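Local coordinates for uncharacterized protein (Streptococcus mutans, PDB 3L7Y) that binds a magnesium ion and is probably a phosphatase of the haloacid dehalogenase-like hydrolase family, at residues Q118-F129 with A200-L210. Residues are numbered along the deposited sequence; the frame is centred on the assembly and turned at random.
Sequences QQREDIASIIYF and AIADYKTSQRL
F129 and Y204 stack where helix 120-133 meets the turn that leads from helix 194-202 into strand 210-214, in the alpha/beta cap domain of this HAD-like, Cof-type fold, away from the magnesium site. The rings lie face to face, centroids 4.1 Å apart and planes 20° from parallel, while F129 CB also sits over the Y204 face as a CH-pi contact. K205 CG lies over the rim of the opposite face of Y204. Beside the stack, I126 has CG1 anti to its backbone N (chi1 -166°), and with the bend at chi2 this puts CD1 near I201 CG1 (4.1 Å) and Y204 CD2. L210 CD1 fits against I126 CB at 3.7 Å; I126 also touches L185 of strand 182-188, seating the helix on the sheet, and L210, on the edge strand, packs on I222 of neighbouring strand 219-224. Exposed R209 reaches in to the buried carboxylate of D122 in a salt bridge: NH1 donates to the syn lone pair of OD2 at 2.9 Å, in the guanidinium plane, although the carboxylate is turned 52° from that plane. The type I turn Y204-S207 presents T206 CG2 to S125 OG (3.6 Å). One water bridges the two segments, donating to S125 O and lying 2.6 Å from Y204 OH.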
ATOM      1  N   GLN A 118     -15.276  -3.536  -0.938  1.00 10.11           N
ATOM      2  CA  GLN A 118     -15.589  -4.285  -2.143  1.00 13.04           C
ATOM      3  C   GLN A 118     -16.964  -4.921  -1.967  1.00 11.76           C
ATOM      4  O   GLN A 118     -17.407  -5.133  -0.843  1.00 19.65           O
ATOM      5  CB  GLN A 118     -14.482  -5.311  -2.447  1.00 10.14           C
ATOM      6  CG  GLN A 118     -13.183  -4.613  -2.904  1.00 13.66           C
ATOM      7  CD  GLN A 118     -11.971  -5.522  -2.995  1.00 16.62           C
ATOM      8  OE1 GLN A 118     -11.027  -5.240  -3.745  1.00 18.87           O
ATOM      9  NE2 GLN A 118     -11.975  -6.593  -2.236  1.00 10.47           N
ATOM     10  N   GLN A 119     -17.646  -5.196  -3.072  1.00 13.44           N
ATOM     11  CA  GLN A 119     -18.975  -5.806  -3.021  1.00 14.12           C
ATOM     12  C   GLN A 119     -18.895  -7.300  -2.733  1.00 12.32           C
ATOM     13  O   GLN A 119     -18.171  -8.018  -3.410  1.00 16.37           O
ATOM     14  CB  GLN A 119     -19.689  -5.569  -4.347  1.00 19.99           C
ATOM     15  CG  GLN A 119     -19.902  -4.105  -4.669  1.00 29.55           C
ATOM     16  CD  GLN A 119     -20.928  -3.467  -3.757  1.00 46.68           C
ATOM     17  OE1 GLN A 119     -21.881  -4.121  -3.326  1.00 52.72           O
ATOM     18  NE2 GLN A 119     -20.742  -2.185  -3.456  1.00 51.85           N
ATOM     19  N   ARG A 120     -19.642  -7.778  -1.735  1.00 11.07           N
ATOM     20  CA  ARG A 120     -19.597  -9.195  -1.366  1.00 14.27           C
ATOM     21  C   ARG A 120     -19.722 -10.109  -2.587  1.00  6.87           C
ATOM     22  O   ARG A 120     -19.029 -11.115  -2.685  1.00 15.23           O
ATOM     23  CB  ARG A 120     -20.697  -9.557  -0.344  1.00 14.44           C
ATOM     24  CG  ARG A 120     -20.643  -8.744   0.960  1.00 19.39           C
ATOM     25  CD  ARG A 120     -21.515  -9.361   2.074  1.00 25.36           C
ATOM     26  NE  ARG A 120     -20.705  -9.898   3.162  1.00 25.31           N
ATOM     27  CZ  ARG A 120     -20.654 -11.176   3.505  1.00 32.89           C
ATOM     28  NH1 ARG A 120     -21.374 -12.067   2.854  1.00 33.11           N
ATOM     29  NH2 ARG A 120     -19.884 -11.562   4.507  1.00 41.93           N
ATOM     30  N   GLU A 121     -20.612  -9.756  -3.506  1.00  6.80           N
ATOM     31  CA  GLU A 121     -20.860 -10.587  -4.693  1.00 11.83           C
ATOM     32  C   GLU A 121     -19.603 -10.671  -5.558  1.00  9.85           C
ATOM     33  O   GLU A 121     -19.310 -11.709  -6.139  1.00  8.36           O
ATOM     34  CB  GLU A 121     -22.015 -10.015  -5.517  1.00 15.15           C
ATOM     35  CG  GLU A 121     -21.873  -8.521  -5.850  0.50 25.69           C
ATOM     36  CD  GLU A 121     -22.520  -7.572  -4.822  0.50 34.26           C
ATOM     37  OE1 GLU A 121     -22.486  -7.855  -3.599  1.00 31.60           O
ATOM     38  OE2 GLU A 121     -23.052  -6.519  -5.247  1.00 36.58           O
ATOM     39  N   ASP A 122     -18.862  -9.571  -5.645  1.00 10.67           N
ATOM     40  CA  ASP A 122     -17.643  -9.537  -6.464  1.00  9.18           C
ATOM     41  C   ASP A 122     -16.534 -10.357  -5.828  1.00  8.86           C
ATOM     42  O   ASP A 122     -15.849 -11.147  -6.489  1.00 12.63           O
ATOM     43  CB  ASP A 122     -17.190  -8.092  -6.667  1.00 11.77           C
ATOM     44  CG  ASP A 122     -18.122  -7.328  -7.587  1.00 11.53           C
ATOM     45  OD1 ASP A 122     -18.746  -7.982  -8.435  1.00 10.30           O
ATOM     46  OD2 ASP A 122     -18.236  -6.094  -7.466  1.00 10.39           O
ATOM     47  N   ILE A 123     -16.352 -10.144  -4.534  1.00 14.35           N
ATOM     48  CA  ILE A 123     -15.412 -10.926  -3.750  1.00  6.55           C
ATOM     49  C   ILE A 123     -15.695 -12.428  -3.876  1.00  6.61           C
ATOM     50  O   ILE A 123     -14.791 -13.227  -4.089  1.00 10.81           O
ATOM     51  CB  ILE A 123     -15.501 -10.514  -2.270  1.00 11.97           C
ATOM     52  CG1 ILE A 123     -15.217  -9.019  -2.117  1.00 17.81           C
ATOM     53  CG2 ILE A 123     -14.563 -11.346  -1.412  1.00 10.16           C
ATOM     54  CD1 ILE A 123     -15.321  -8.542  -0.696  1.00 17.64           C
ATOM     55  N   ALA A 124     -16.953 -12.820  -3.735  1.00  7.81           N
ATOM     56  CA  ALA A 124     -17.283 -14.232  -3.785  1.00  9.10           C
ATOM     57  C   ALA A 124     -16.953 -14.747  -5.170  1.00 14.67           C
ATOM     58  O   ALA A 124     -16.462 -15.863  -5.343  1.00  7.40           O
ATOM     59  CB  ALA A 124     -18.764 -14.445  -3.469  1.00 11.32           C
ATOM     60  N   SER A 125     -17.194 -13.913  -6.172  1.00 19.35           N
ATOM     61  CA  SER A 125     -16.995 -14.361  -7.542  1.00 18.82           C
ATOM     62  C   SER A 125     -15.507 -14.472  -7.945  1.00 15.36           C
ATOM     63  O   SER A 125     -15.120 -15.448  -8.583  1.00 12.13           O
ATOM     64  CB  SER A 125     -17.813 -13.507  -8.512  1.00 12.21           C
ATOM     65  OG  SER A 125     -17.274 -13.588  -9.816  1.00 27.32           O
ATOM     66  N   ILE A 126     -14.677 -13.497  -7.575  1.00 12.29           N
ATOM     67  CA  ILE A 126     -13.244 -13.587  -7.895  1.00  9.32           C
ATOM     68  C   ILE A 126     -12.593 -14.713  -7.084  1.00  9.18           C
ATOM     69  O   ILE A 126     -11.655 -15.353  -7.541  1.00 10.56           O
ATOM     70  CB  ILE A 126     -12.481 -12.269  -7.621  1.00 11.97           C
ATOM     71  CG1 ILE A 126     -11.089 -12.293  -8.293  1.00  6.29           C
ATOM     72  CG2 ILE A 126     -12.309 -12.060  -6.125  1.00  7.47           C
ATOM     73  CD1 ILE A 126     -11.127 -12.272  -9.776  1.00  7.69           C
ATOM     74  N   ILE A 127     -13.108 -14.963  -5.879  1.00 14.96           N
ATOM     75  CA  ILE A 127     -12.614 -16.066  -5.055  1.00  9.93           C
ATOM     76  C   ILE A 127     -12.884 -17.415  -5.708  1.00 15.27           C
ATOM     77  O   ILE A 127     -11.999 -18.293  -5.758  1.00  9.43           O
ATOM     78  CB  ILE A 127     -13.234 -16.054  -3.635  1.00 16.51           C
ATOM     79  CG1 ILE A 127     -12.587 -14.959  -2.780  1.00 21.56           C
ATOM     80  CG2 ILE A 127     -13.067 -17.406  -2.954  1.00 18.67           C
ATOM     81  CD1 ILE A 127     -13.164 -14.860  -1.375  1.00 15.48           C
ATOM     82  N   TYR A 128     -14.106 -17.579  -6.206  1.00 16.11           N
ATOM     83  CA  TYR A 128     -14.498 -18.834  -6.847  1.00 18.99           C
ATOM     84  C   TYR A 128     -13.617 -19.061  -8.073  1.00 15.47           C
ATOM     85  O   TYR A 128     -13.168 -20.169  -8.353  1.00 11.62           O
ATOM     86  CB  TYR A 128     -15.968 -18.790  -7.259  1.00 22.05           C
ATOM     87  CG  TYR A 128     -16.408 -20.026  -7.997  1.00 25.98           C
ATOM     88  CD1 TYR A 128     -16.849 -21.144  -7.311  1.00 37.02           C
ATOM     89  CD2 TYR A 128     -16.360 -20.082  -9.384  1.00 34.30           C
ATOM     90  CE1 TYR A 128     -17.245 -22.289  -7.987  1.00 42.28           C
ATOM     91  CE2 TYR A 128     -16.751 -21.213 -10.068  1.00 37.52           C
ATOM     92  CZ  TYR A 128     -17.194 -22.314  -9.366  1.00 41.23           C
ATOM     93  OH  TYR A 128     -17.583 -23.443 -10.043  1.00 49.20           O
ATOM     94  N   PHE A 129     -13.352 -17.979  -8.790  1.00 13.75           N
ATOM     95  CA  PHE A 129     -12.531 -18.043  -9.978  1.00 12.60           C
ATOM     96  C   PHE A 129     -11.082 -18.448  -9.652  1.00 13.73           C
ATOM     97  O   PHE A 129     -10.517 -19.313 -10.306  1.00 14.40           O
ATOM     98  CB  PHE A 129     -12.566 -16.688 -10.680  1.00 15.98           C
ATOM     99  CG  PHE A 129     -11.634 -16.593 -11.820  1.00 12.55           C
ATOM    100  CD1 PHE A 129     -11.882 -17.293 -12.986  1.00 15.32           C
ATOM    101  CD2 PHE A 129     -10.496 -15.806 -11.736  1.00 19.15           C
ATOM    102  CE1 PHE A 129     -10.996 -17.209 -14.063  1.00 22.26           C
ATOM    103  CE2 PHE A 129      -9.618 -15.712 -12.800  1.00 17.61           C
ATOM    104  CZ  PHE A 129      -9.866 -16.415 -13.967  1.00 16.72           C
ATOM    105  N   ALA A 200      -5.326 -12.751 -15.932  1.00 13.55           N
ATOM    106  CA  ALA A 200      -6.522 -13.584 -15.791  1.00 19.75           C
ATOM    107  C   ALA A 200      -7.606 -12.844 -15.000  1.00 19.82           C
ATOM    108  O   ALA A 200      -8.798 -12.891 -15.334  1.00 12.90           O
ATOM    109  CB  ALA A 200      -6.168 -14.894 -15.111  1.00 16.77           C
ATOM    110  N   ILE A 201      -7.180 -12.142 -13.956  1.00 20.17           N
ATOM    111  CA  ILE A 201      -8.095 -11.331 -13.165  1.00 19.67           C
ATOM    112  C   ILE A 201      -8.679 -10.190 -13.998  1.00 17.65           C
ATOM    113  O   ILE A 201      -9.890  -9.947 -13.975  1.00 12.91           O
ATOM    114  CB  ILE A 201      -7.386 -10.768 -11.922  1.00  5.91           C
ATOM    115  CG1 ILE A 201      -7.213 -11.884 -10.895  1.00 12.30           C
ATOM    116  CG2 ILE A 201      -8.152  -9.595 -11.355  1.00  7.96           C
ATOM    117  CD1 ILE A 201      -6.064 -11.652  -9.906  1.00 12.90           C
ATOM    118  N   ALA A 202      -7.808  -9.489 -14.721  1.00  8.36           N
ATOM    119  CA  ALA A 202      -8.232  -8.366 -15.541  1.00 12.46           C
ATOM    120  C   ALA A 202      -9.205  -8.811 -16.641  1.00 13.48           C
ATOM    121  O   ALA A 202      -9.987  -8.018 -17.132  1.00 16.15           O
ATOM    122  CB  ALA A 202      -7.035  -7.692 -16.157  1.00 11.75           C
ATOM    123  N   ASP A 203      -9.135 -10.076 -17.033  1.00  8.91           N
ATOM    124  CA  ASP A 203      -9.977 -10.593 -18.118  1.00  8.11           C
ATOM    125  C   ASP A 203     -11.268 -11.219 -17.621  1.00  7.49           C
ATOM    126  O   ASP A 203     -12.075 -11.703 -18.428  1.00  9.63           O
ATOM    127  CB  ASP A 203      -9.227 -11.656 -18.917  1.00  6.33           C
ATOM    128  CG  ASP A 203      -8.166 -11.067 -19.830  1.00 12.07           C
ATOM    129  OD1 ASP A 203      -8.172  -9.844 -20.028  1.00 11.03           O
ATOM    130  OD2 ASP A 203      -7.327 -11.839 -20.337  1.00 16.91           O
ATOM    131  N   TYR A 204     -11.465 -11.225 -16.304  1.00  9.51           N
ATOM    132  CA  TYR A 204     -12.607 -11.931 -15.710  1.00 12.68           C
ATOM    133  C   TYR A 204     -13.856 -11.052 -15.638  1.00 11.64           C
ATOM    134  O   TYR A 204     -13.776  -9.840 -15.785  1.00 14.73           O
ATOM    135  CB  TYR A 204     -12.244 -12.456 -14.311  1.00 16.89           C
ATOM    136  CG  TYR A 204     -13.260 -13.437 -13.743  1.00 15.33           C
ATOM    137  CD1 TYR A 204     -13.644 -14.560 -14.469  1.00 14.61           C
ATOM    138  CD2 TYR A 204     -13.832 -13.237 -12.491  1.00 13.73           C
ATOM    139  CE1 TYR A 204     -14.565 -15.458 -13.970  1.00 18.91           C
ATOM    140  CE2 TYR A 204     -14.761 -14.135 -11.975  1.00 12.30           C
ATOM    141  CZ  TYR A 204     -15.114 -15.246 -12.721  1.00 17.47           C
ATOM    142  OH  TYR A 204     -16.029 -16.147 -12.234  1.00 27.37           O
ATOM    143  N   LYS A 205     -15.014 -11.660 -15.391  1.00 10.57           N
ATOM    144  CA  LYS A 205     -16.259 -10.897 -15.385  1.00  5.63           C
ATOM    145  C   LYS A 205     -16.307  -9.786 -14.323  1.00  9.21           C
ATOM    146  O   LYS A 205     -17.100  -8.856 -14.436  1.00 11.03           O
ATOM    147  CB  LYS A 205     -17.477 -11.832 -15.259  1.00 10.78           C
ATOM    148  CG  LYS A 205     -17.551 -12.637 -13.951  1.00 10.58           C
ATOM    149  CD  LYS A 205     -18.740 -13.636 -13.961  1.00 17.56           C
ATOM    150  CE  LYS A 205     -18.864 -14.359 -12.630  1.00 27.49           C
ATOM    151  NZ  LYS A 205     -19.998 -15.341 -12.599  1.00 32.05           N
ATOM    152  N   THR A 206     -15.478  -9.874 -13.287  1.00  8.63           N
ATOM    153  CA  THR A 206     -15.455  -8.811 -12.272  1.00 10.01           C
ATOM    154  C   THR A 206     -14.589  -7.624 -12.700  1.00 13.37           C
ATOM    155  O   THR A 206     -14.303  -6.728 -11.911  1.00 15.04           O
ATOM    156  CB  THR A 206     -14.963  -9.340 -10.902  1.00 13.11           C
ATOM    157  OG1 THR A 206     -13.756 -10.079 -11.084  1.00  9.40           O
ATOM    158  CG2 THR A 206     -16.021 -10.277 -10.269  1.00  6.23           C
ATOM    159  N   SER A 207     -14.186  -7.627 -13.963  1.00 12.32           N
ATOM    160  CA  SER A 207     -13.183  -6.693 -14.475  1.00 12.59           C
ATOM    161  C   SER A 207     -13.382  -5.217 -14.143  1.00 14.47           C
ATOM    162  O   SER A 207     -12.415  -4.508 -13.884  1.00 15.58           O
ATOM    163  CB  SER A 207     -13.045  -6.848 -15.985  1.00 22.40           C
ATOM    164  OG  SER A 207     -11.962  -6.069 -16.452  1.00 26.15           O
ATOM    165  N   GLN A 208     -14.618  -4.735 -14.164  1.00 11.13           N
ATOM    166  CA  GLN A 208     -14.823  -3.311 -13.975  1.00 17.12           C
ATOM    167  C   GLN A 208     -14.694  -2.909 -12.507  1.00 18.82           C
ATOM    168  O   GLN A 208     -14.570  -1.726 -12.185  1.00 22.36           O
ATOM    169  CB  GLN A 208     -16.178  -2.883 -14.514  1.00 19.67           C
ATOM    170  CG  GLN A 208     -17.255  -2.847 -13.470  0.50 35.90           C
ATOM    171  CD  GLN A 208     -18.432  -2.029 -13.930  1.00 56.15           C
ATOM    172  OE1 GLN A 208     -19.321  -1.689 -13.144  1.00 64.43           O
ATOM    173  NE2 GLN A 208     -18.443  -1.697 -15.217  1.00 52.93           N
ATOM    174  N   ARG A 209     -14.721  -3.904 -11.628  1.00 11.00           N
ATOM    175  CA  ARG A 209     -14.731  -3.682 -10.187  1.00 11.31           C
ATOM    176  C   ARG A 209     -13.407  -4.063  -9.525  1.00 12.79           C
ATOM    177  O   ARG A 209     -12.977  -3.399  -8.591  1.00 18.11           O
ATOM    178  CB  ARG A 209     -15.849  -4.498  -9.538  1.00 25.06           C
ATOM    179  CG  ARG A 209     -17.225  -4.275 -10.143  1.00 36.63           C
ATOM    180  CD  ARG A 209     -17.950  -3.143  -9.445  1.00 41.51           C
ATOM    181  NE  ARG A 209     -19.264  -2.916 -10.037  1.00 51.78           N
ATOM    182  CZ  ARG A 209     -20.326  -3.683  -9.806  1.00 61.07           C
ATOM    183  NH1 ARG A 209     -20.227  -4.729  -8.996  1.00 65.25           N
ATOM    184  NH2 ARG A 209     -21.488  -3.406 -10.386  1.00 58.96           N
ATOM    185  N   LEU A 210     -12.783  -5.150  -9.980  1.00 13.51           N
ATOM    186  CA  LEU A 210     -11.605  -5.696  -9.299  1.00 14.39           C
ATOM    187  C   LEU A 210     -10.394  -5.819 -10.203  1.00 19.15           C
ATOM    188  O   LEU A 210     -10.496  -6.286 -11.336  1.00 15.14           O
ATOM    189  CB  LEU A 210     -11.914  -7.071  -8.685  1.00 15.73           C
ATOM    190  CG  LEU A 210     -13.097  -7.183  -7.708  1.00 10.07           C
ATOM    191  CD1 LEU A 210     -13.307  -8.642  -7.293  1.00  6.23           C
ATOM    192  CD2 LEU A 210     -12.896  -6.275  -6.489  1.00  6.89           C
TER
HETATM  193  O   HOH W   1     -17.091 -17.102 -10.059  1.00 30.30           O